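Local coordinates for protein acetylene hydratase Ahy (Pelobacter acetylenicus, PDB 2E7Z) that catalyses the non-redox hydration of acetylene to acetaldehyde with a tungsten bis(molybdopterin guanine dinucleotide) cofactor and a [4Fe-4S] cluster, at residues A421-A426 with L693-M698; G674-E679 with G687-M692. All blocks are in the same frame, centred on the assembly; numbering follows the deposited sequence.

Contact 1: residues A421-A426 with L693-M698. With MGD (2-amino-5,6-dimercapto-7-methyl-3,7,8a,9-tetrahydro-8-oxa-1,3,9,10-tetraaza-anthracen-4-one guanosine dinucleotide), chain E.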
loop_
_atom_site.group_PDB
_atom_site.type_symbol
_atom_site.label_atom_id
_atom_site.label_comp_id
_atom_site.label_asym_id
_atom_site.label_seq_id
_atom_site.Cartn_x
_atom_site.Cartn_y
_atom_site.Cartn_z
ATOM N N ALA A 421 3.298 10.022 6.889
ATOM C CA ALA A 421 2.963 11.430 7.022
ATOM C C ALA A 421 4.055 12.112 7.859
ATOM O O ALA A 421 5.105 11.517 8.133
ATOM C CB ALA A 421 1.591 11.584 7.656
ATOM N N ASN A 422 3.828 13.374 8.238
ATOM C CA ASN A 422 4.654 14.068 9.231
ATOM C C ASN A 422 6.151 13.725 9.064
ATOM O O ASN A 422 6.783 13.164 9.973
ATOM C CB ASN A 422 4.127 13.783 10.644
ATOM C CG ASN A 422 4.728 14.737 11.681
ATOM O OD1 ASN A 422 5.535 15.627 11.350
ATOM N ND2 ASN A 422 4.348 14.546 12.934
ATOM N N GLN A 423 6.690 14.079 7.903
ATOM C CA GLN A 423 8.052 13.756 7.564
ATOM C C GLN A 423 9.040 14.361 8.547
ATOM O O GLN A 423 10.079 13.776 8.807
ATOM C CB GLN A 423 8.339 14.218 6.145
ATOM C CG GLN A 423 9.739 13.872 5.637
ATOM C CD GLN A 423 9.806 14.069 4.144
ATOM O OE1 GLN A 423 8.891 13.667 3.436
ATOM N NE2 GLN A 423 10.892 14.664 3.659
ATOM N N GLN A 424 8.722 15.532 9.094
ATOM C CA GLN A 424 9.625 16.146 10.070
ATOM C C GLN A 424 9.795 15.217 11.295
ATOM O O GLN A 424 10.882 15.133 11.881
ATOM C CB GLN A 424 9.076 17.516 10.469
ATOM C CG GLN A 424 8.789 18.429 9.313
ATOM C CD GLN A 424 7.350 18.367 8.691
ATOM O OE1 GLN A 424 6.623 17.337 8.686
ATOM N NE2 GLN A 424 6.960 19.497 8.134
ATOM N N ASN A 425 8.718 14.560 11.719
ATOM C CA ASN A 425 8.784 13.708 12.886
ATOM C C ASN A 425 9.509 12.407 12.532
ATOM O O ASN A 425 10.213 11.847 13.355
ATOM C CB ASN A 425 7.385 13.433 13.446
ATOM C CG ASN A 425 7.435 12.903 14.818
ATOM O OD1 ASN A 425 8.164 13.437 15.673
ATOM N ND2 ASN A 425 6.655 11.851 15.067
ATOM N N ALA A 426 9.342 11.929 11.302
ATOM C CA ALA A 426 10.072 10.743 10.900
ATOM C C ALA A 426 11.573 11.048 10.925
ATOM O O ALA A 426 12.352 10.222 11.381
ATOM C CB ALA A 426 9.621 10.240 9.545
ATOM N N LEU A 693 12.229 19.213 0.846
ATOM C CA LEU A 693 11.710 20.318 0.029
ATOM C C LEU A 693 10.569 19.890 -0.890
ATOM O O LEU A 693 9.698 20.690 -1.199
ATOM C CB LEU A 693 12.839 20.929 -0.816
ATOM C CG LEU A 693 13.852 21.793 -0.063
ATOM C CD1 LEU A 693 14.958 22.227 -1.024
ATOM C CD2 LEU A 693 13.181 23.008 0.587
ATOM N N HIS A 694 10.567 18.640 -1.345
ATOM C CA HIS A 694 9.646 18.263 -2.424
ATOM C C HIS A 694 8.700 17.093 -2.145
ATOM O O HIS A 694 7.906 16.780 -3.043
ATOM C CB HIS A 694 10.414 17.975 -3.729
ATOM C CG HIS A 694 11.370 19.049 -4.105
ATOM N ND1 HIS A 694 10.961 20.312 -4.480
ATOM C CD2 HIS A 694 12.720 19.046 -4.186
ATOM C CE1 HIS A 694 12.023 21.046 -4.763
ATOM N NE2 HIS A 694 13.103 20.301 -4.605
ATOM N N ASN A 695 8.759 16.469 -0.954
ATOM C CA ASN A 695 7.891 15.334 -0.700
ATOM C C ASN A 695 6.613 15.766 -0.016
ATOM O O ASN A 695 6.639 16.633 0.880
ATOM C CB ASN A 695 8.583 14.285 0.180
ATOM C CG ASN A 695 7.818 12.994 0.220
ATOM O OD1 ASN A 695 7.500 12.443 1.310
ATOM N ND2 ASN A 695 7.483 12.501 -0.936
ATOM N N ASP A 696 5.504 15.117 -0.389
ATOM C CA ASP A 696 4.197 15.429 0.198
ATOM C C ASP A 696 4.141 15.256 1.722
ATOM O O ASP A 696 3.415 15.974 2.400
ATOM C CB ASP A 696 3.052 14.650 -0.474
ATOM C CG ASP A 696 3.175 13.140 -0.338
ATOM O OD1 ASP A 696 4.318 12.627 -0.349
ATOM O OD2 ASP A 696 2.130 12.467 -0.234
ATOM N N ALA A 697 4.909 14.313 2.263
ATOM C CA ALA A 697 4.813 14.054 3.709
ATOM C C ALA A 697 5.256 15.250 4.544
ATOM O O ALA A 697 4.963 15.314 5.744
ATOM C CB ALA A 697 5.567 12.795 4.076
ATOM N N MET A 698 5.955 16.210 3.912
ATOM C CA MET A 698 6.286 17.456 4.600
ATOM C C MET A 698 5.054 18.253 5.056
ATOM O O MET A 698 5.154 19.091 5.941
ATOM C CB MET A 698 7.172 18.358 3.723
ATOM C CG MET A 698 8.622 17.865 3.519
ATOM S SD MET A 698 9.501 17.681 5.089
ATOM C CE MET A 698 9.509 19.390 5.652
HETATM P PB MGD E . 9.008 4.072 -1.429
HETATM O O1B MGD E . 8.662 4.846 -0.182
HETATM O O2B MGD E . 9.334 4.794 -2.685
HETATM O O3B MGD E . 7.841 3.044 -1.821
HETATM O O3A MGD E . 5.828 2.498 -0.420
HETATM P PA MGD E . 7.169 1.827 -1.015
HETATM O O1A MGD E . 6.863 0.798 -2.062
HETATM O O2A MGD E . 7.993 1.456 0.182
HETATM O "O5'" MGD E . 10.249 3.125 -1.024
HETATM C "C5'" MGD E . 10.545 1.995 -1.827
HETATM C "C4'" MGD E . 12.046 1.796 -1.740
HETATM O "O4'" MGD E . 12.332 0.497 -2.282
HETATM C "C3'" MGD E . 12.844 2.747 -2.626
HETATM O "O3'" MGD E . 13.801 3.446 -1.813
HETATM C "C2'" MGD E . 13.529 1.875 -3.699
HETATM O "O2'" MGD E . 14.842 2.293 -4.122
HETATM C "C1'" MGD E . 13.592 0.549 -2.989
HETATM N N9 MGD E . 13.582 -0.651 -3.839
HETATM C C8 MGD E . 12.864 -0.859 -4.970
HETATM N N7 MGD E . 13.031 -2.114 -5.418
HETATM C C5 MGD E . 13.814 -2.746 -4.516
HETATM C C6 MGD E . 14.380 -4.074 -4.355
HETATM O O6 MGD E . 14.151 -4.981 -5.183
HETATM N N1 MGD E . 15.121 -4.275 -3.253
HETATM C C2 MGD E . 15.450 -3.340 -2.367
HETATM N N2 MGD E . 16.215 -3.686 -1.292
HETATM N N3 MGD E . 14.975 -2.101 -2.456
HETATM C C4 MGD E . 14.168 -1.784 -3.490
HETATM C C10 MGD E . 4.671 2.526 -1.257
HETATM C C11 MGD E . 3.496 2.852 -0.361
HETATM O O11 MGD E . 3.704 4.195 0.074
HETATM C C12 MGD E . 2.204 2.726 -1.131
HETATM S S12 MGD E . 1.895 1.261 -1.958
HETATM C C13 MGD E . 1.293 3.713 -1.119
HETATM S S13 MGD E . -0.115 3.660 -2.075
HETATM C C14 MGD E . 1.445 4.949 -0.287
HETATM N N15 MGD E . 1.703 6.130 -1.097
HETATM C C16 MGD E . 1.961 7.254 -0.369
HETATM C C17 MGD E . 1.605 8.615 -0.794
HETATM O O17 MGD E . 1.015 8.806 -1.880
HETATM N N18 MGD E . 1.926 9.632 0.030
HETATM C C19 MGD E . 2.554 9.459 1.220
HETATM N N19 MGD E . 2.855 10.521 1.997
HETATM N N20 MGD E . 2.927 8.247 1.651
HETATM C C21 MGD E . 2.651 7.154 0.930
HETATM N N22 MGD E . 3.003 5.952 1.393
HETATM C C23 MGD E . 2.568 4.735 0.741
#

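Contact 2: residues G674-E679 with G687-M692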
loop_
_atom_site.group_PDB
_atom_site.type_symbol
_atom_site.label_atom_id
_atom_site.label_comp_id
_atom_site.label_asym_id
_atom_site.label_seq_id
_atom_site.Cartn_x
_atom_site.Cartn_y
_atom_site.Cartn_z
ATOM N N GLY A 674 6.573 11.432 -3.404
ATOM C CA GLY A 674 7.763 10.641 -3.655
ATOM C C GLY A 674 8.861 11.392 -4.355
ATOM O O GLY A 674 9.857 10.806 -4.712
ATOM N N ARG A 675 8.681 12.697 -4.556
ATOM C CA ARG A 675 9.656 13.456 -5.324
ATOM C C ARG A 675 10.903 13.822 -4.525
ATOM O O ARG A 675 10.810 14.378 -3.434
ATOM C CB ARG A 675 8.992 14.721 -5.883
ATOM C CG ARG A 675 8.129 14.432 -7.069
ATOM C CD ARG A 675 9.084 14.306 -8.268
ATOM N NE ARG A 675 8.405 13.905 -9.455
ATOM C CZ ARG A 675 8.951 13.879 -10.662
ATOM N NH1 ARG A 675 10.211 14.268 -10.856
ATOM N NH2 ARG A 675 8.208 13.483 -11.668
ATOM N N TRP A 676 12.062 13.475 -5.076
ATOM C CA TRP A 676 13.326 13.948 -4.550
ATOM C C TRP A 676 14.314 13.971 -5.716
ATOM O O TRP A 676 13.940 13.613 -6.827
ATOM C CB TRP A 676 13.828 13.098 -3.370
ATOM C CG TRP A 676 14.118 11.645 -3.692
ATOM C CD1 TRP A 676 13.211 10.663 -4.010
ATOM C CD2 TRP A 676 15.404 11.019 -3.677
ATOM N NE1 TRP A 676 13.857 9.458 -4.186
ATOM C CE2 TRP A 676 15.208 9.653 -4.017
ATOM C CE3 TRP A 676 16.718 11.488 -3.447
ATOM C CZ2 TRP A 676 16.265 8.742 -4.106
ATOM C CZ3 TRP A 676 17.779 10.578 -3.522
ATOM C CH2 TRP A 676 17.547 9.218 -3.870
ATOM N N CYS A 677 15.556 14.354 -5.450
ATOM C CA CYS A 677 16.507 14.732 -6.500
ATOM C C CYS A 677 17.830 13.986 -6.296
ATOM O O CYS A 677 18.760 14.535 -5.707
ATOM C CB CYS A 677 16.740 16.246 -6.419
ATOM S SG CYS A 677 15.203 17.260 -6.246
ATOM N N PRO A 678 17.919 12.731 -6.778
ATOM C CA PRO A 678 19.098 11.885 -6.576
ATOM C C PRO A 678 20.396 12.427 -7.150
ATOM O O PRO A 678 21.467 11.960 -6.771
ATOM C CB PRO A 678 18.709 10.568 -7.266
ATOM C CG PRO A 678 17.220 10.562 -7.259
ATOM C CD PRO A 678 16.844 12.002 -7.472
ATOM N N GLU A 679 20.293 13.406 -8.049
ATOM C CA GLU A 679 21.461 14.049 -8.643
ATOM C C GLU A 679 22.143 14.981 -7.648
ATOM O O GLU A 679 23.298 15.331 -7.813
ATOM C CB GLU A 679 21.060 14.806 -9.920
ATOM C CG GLU A 679 20.198 16.055 -9.671
ATOM C CD GLU A 679 18.696 15.802 -9.681
ATOM O OE1 GLU A 679 17.926 16.759 -9.916
ATOM O OE2 GLU A 679 18.263 14.659 -9.437
ATOM N N GLY A 687 18.498 19.098 2.363
ATOM C CA GLY A 687 17.249 18.479 2.810
ATOM C C GLY A 687 17.193 17.027 2.375
ATOM O O GLY A 687 16.149 16.553 1.958
ATOM N N PHE A 688 18.340 16.348 2.416
ATOM C CA PHE A 688 18.484 14.955 1.999
ATOM C C PHE A 688 18.079 14.793 0.549
ATOM O O PHE A 688 17.118 14.093 0.189
ATOM C CB PHE A 688 17.754 14.017 2.983
ATOM C CG PHE A 688 18.264 14.173 4.373
ATOM C CD1 PHE A 688 19.464 13.589 4.736
ATOM C CD2 PHE A 688 17.612 15.001 5.288
ATOM C CE1 PHE A 688 20.009 13.796 6.002
ATOM C CE2 PHE A 688 18.147 15.207 6.551
ATOM C CZ PHE A 688 19.320 14.595 6.926
ATOM N N SER A 689 18.843 15.505 -0.281
ATOM C CA SER A 689 18.679 15.469 -1.733
ATOM C C SER A 689 17.252 15.862 -2.113
ATOM O O SER A 689 16.633 15.258 -2.999
ATOM C CB SER A 689 19.065 14.107 -2.319
ATOM O OG SER A 689 20.380 13.748 -1.940
ATOM N N GLY A 690 16.747 16.904 -1.454
ATOM C CA GLY A 690 15.441 17.449 -1.794
ATOM C C GLY A 690 14.233 16.824 -1.126
ATOM O O GLY A 690 13.124 17.320 -1.290
ATOM N N ALA A 691 14.436 15.744 -0.374
ATOM C CA ALA A 691 13.326 15.117 0.341
ATOM C C ALA A 691 12.532 16.119 1.174
ATOM O O ALA A 691 11.302 16.101 1.148
ATOM C CB ALA A 691 13.886 14.055 1.247
ATOM N N MET A 692 13.251 16.967 1.916
ATOM C CA MET A 692 12.620 17.908 2.850
ATOM C C MET A 692 11.979 19.090 2.145
ATOM O O MET A 692 11.257 19.856 2.775
ATOM C CB MET A 692 13.634 18.401 3.901
ATOM C CG MET A 692 14.357 17.274 4.714
ATOM S SD MET A 692 13.278 16.128 5.608
ATOM C CE MET A 692 12.619 17.240 6.877
HETATM O O HOH W 1 21.536 12.093 -3.735
#

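Contact 1: residues A421-A426 with L693-M698
Gln423 and Ala697 meet beside the pterin pocket of one molybdopterin guanine dinucleotide, where the start of a helix meets the 3-10 segment that begins at Asp696. Asp696 OD2 accepts two hydrogen bonds from the pterin, from N18 at 2.9 Å and from N19 at 3.0 Å, while its OD1 is held by His673. Next door, Gln423 N donates a hydrogen bond to Ala697 O (3.0 Å). The Gln423 chain, with CG anti to the backbone N (chi1 -177°), runs extended past Ala697 CB and lays its amide near Met698, NE2 3.6 Å from SD; NE2 also makes a weak hydrogen bond to Ala691 O. Gln424 bends at chi2 and sends NE2 to Met698 O (2.9 Å), the acceptor lying 27° out of its amide plane; Gln424 NE2 also lies 3.6 Å from Met698 CE, with CG a little further off. An alanine here would probably leave Met698 O without this donor and open a gap beside the methionine methyl. Asn422 caps helix 423-431 through a weak bond from Asn425 N to its OD1, its ND2 hydrogen-bonded to Asp702 OD1. Helix 391-400 packs against that helix at Asn425 and Ala426, and Met692 of helix 691-694 touches Gln423 and Met698.

Contact 2: residues G674-E679 with G687-M692
Trp676 presents the edge of its indole to Ser689: CE3 lies 3.7 Å from Ser689 CB, which sits near the ring plane, and Ser689 O also lies in plane at the rim. The first torsion (chi1 62°) puts CG between the backbone N and the carbonyl carbon. At the far side of the indole, NE1 is hydrogen-bonded to Ser610 O. Pro678 comes over one face, its CG 3.6 Å above the plane of the Trp676 ring and offset toward the rim, so the indole meets a proline ring on a face and a serine at an edge. Beside it, Cys677 N donates to Ser689 O at 2.8 Å, nearly along the C=O axis, and Ser689 CB comes to 3.4 Å from Cys677 O. Ser689 OG is hydrogen-bonded to Gln448 NE2 and Glu681 O; a water bridges it to Pro678 O.

Ser689 and Gly690 are the central residues of a type I' turn, closed by Ala691 N to Phe688 O at 3.2 Å. A CB on Gly690 would fall 2.9 Å from Cys677 SG, a clash, and at these backbone angles it would also press against the carbonyl O of Ser689. Arg675 O is buried by the contact and has no partner in the model, whereas the Arg675 guanidinium reaches away to a salt bridge with Glu604. The loop after strand 668-671 thus lies against the turn that opens helix 691-694, and Phe688 and Met692 pack onto Leu427 of helix 423-431.

In the fold
Residues 421-426, at the start of helix 423-431, come first along the chain and have their partner 267 residues further on. In between the chain passes strand 435-440 and then five of the six strands of the C-terminal sheet, from 596-600 to 668-671. Just after the last of these, contact 2 closes a short loop of seven residues, pairing 674-679 with 687-692. Helix 691-694 spans the end of 687-692 and the start of 693-698, which closes the long loop of contact 1. Contact 2 is therefore nested inside contact 1, their centres about 11 Å apart. Contact 1 joins the molybdopterin oxidoreductase region to the dinucleotide-binding region; contact 2 folds the loop within the latter, and the two meet at Gln423 NE2 and Ala691 O.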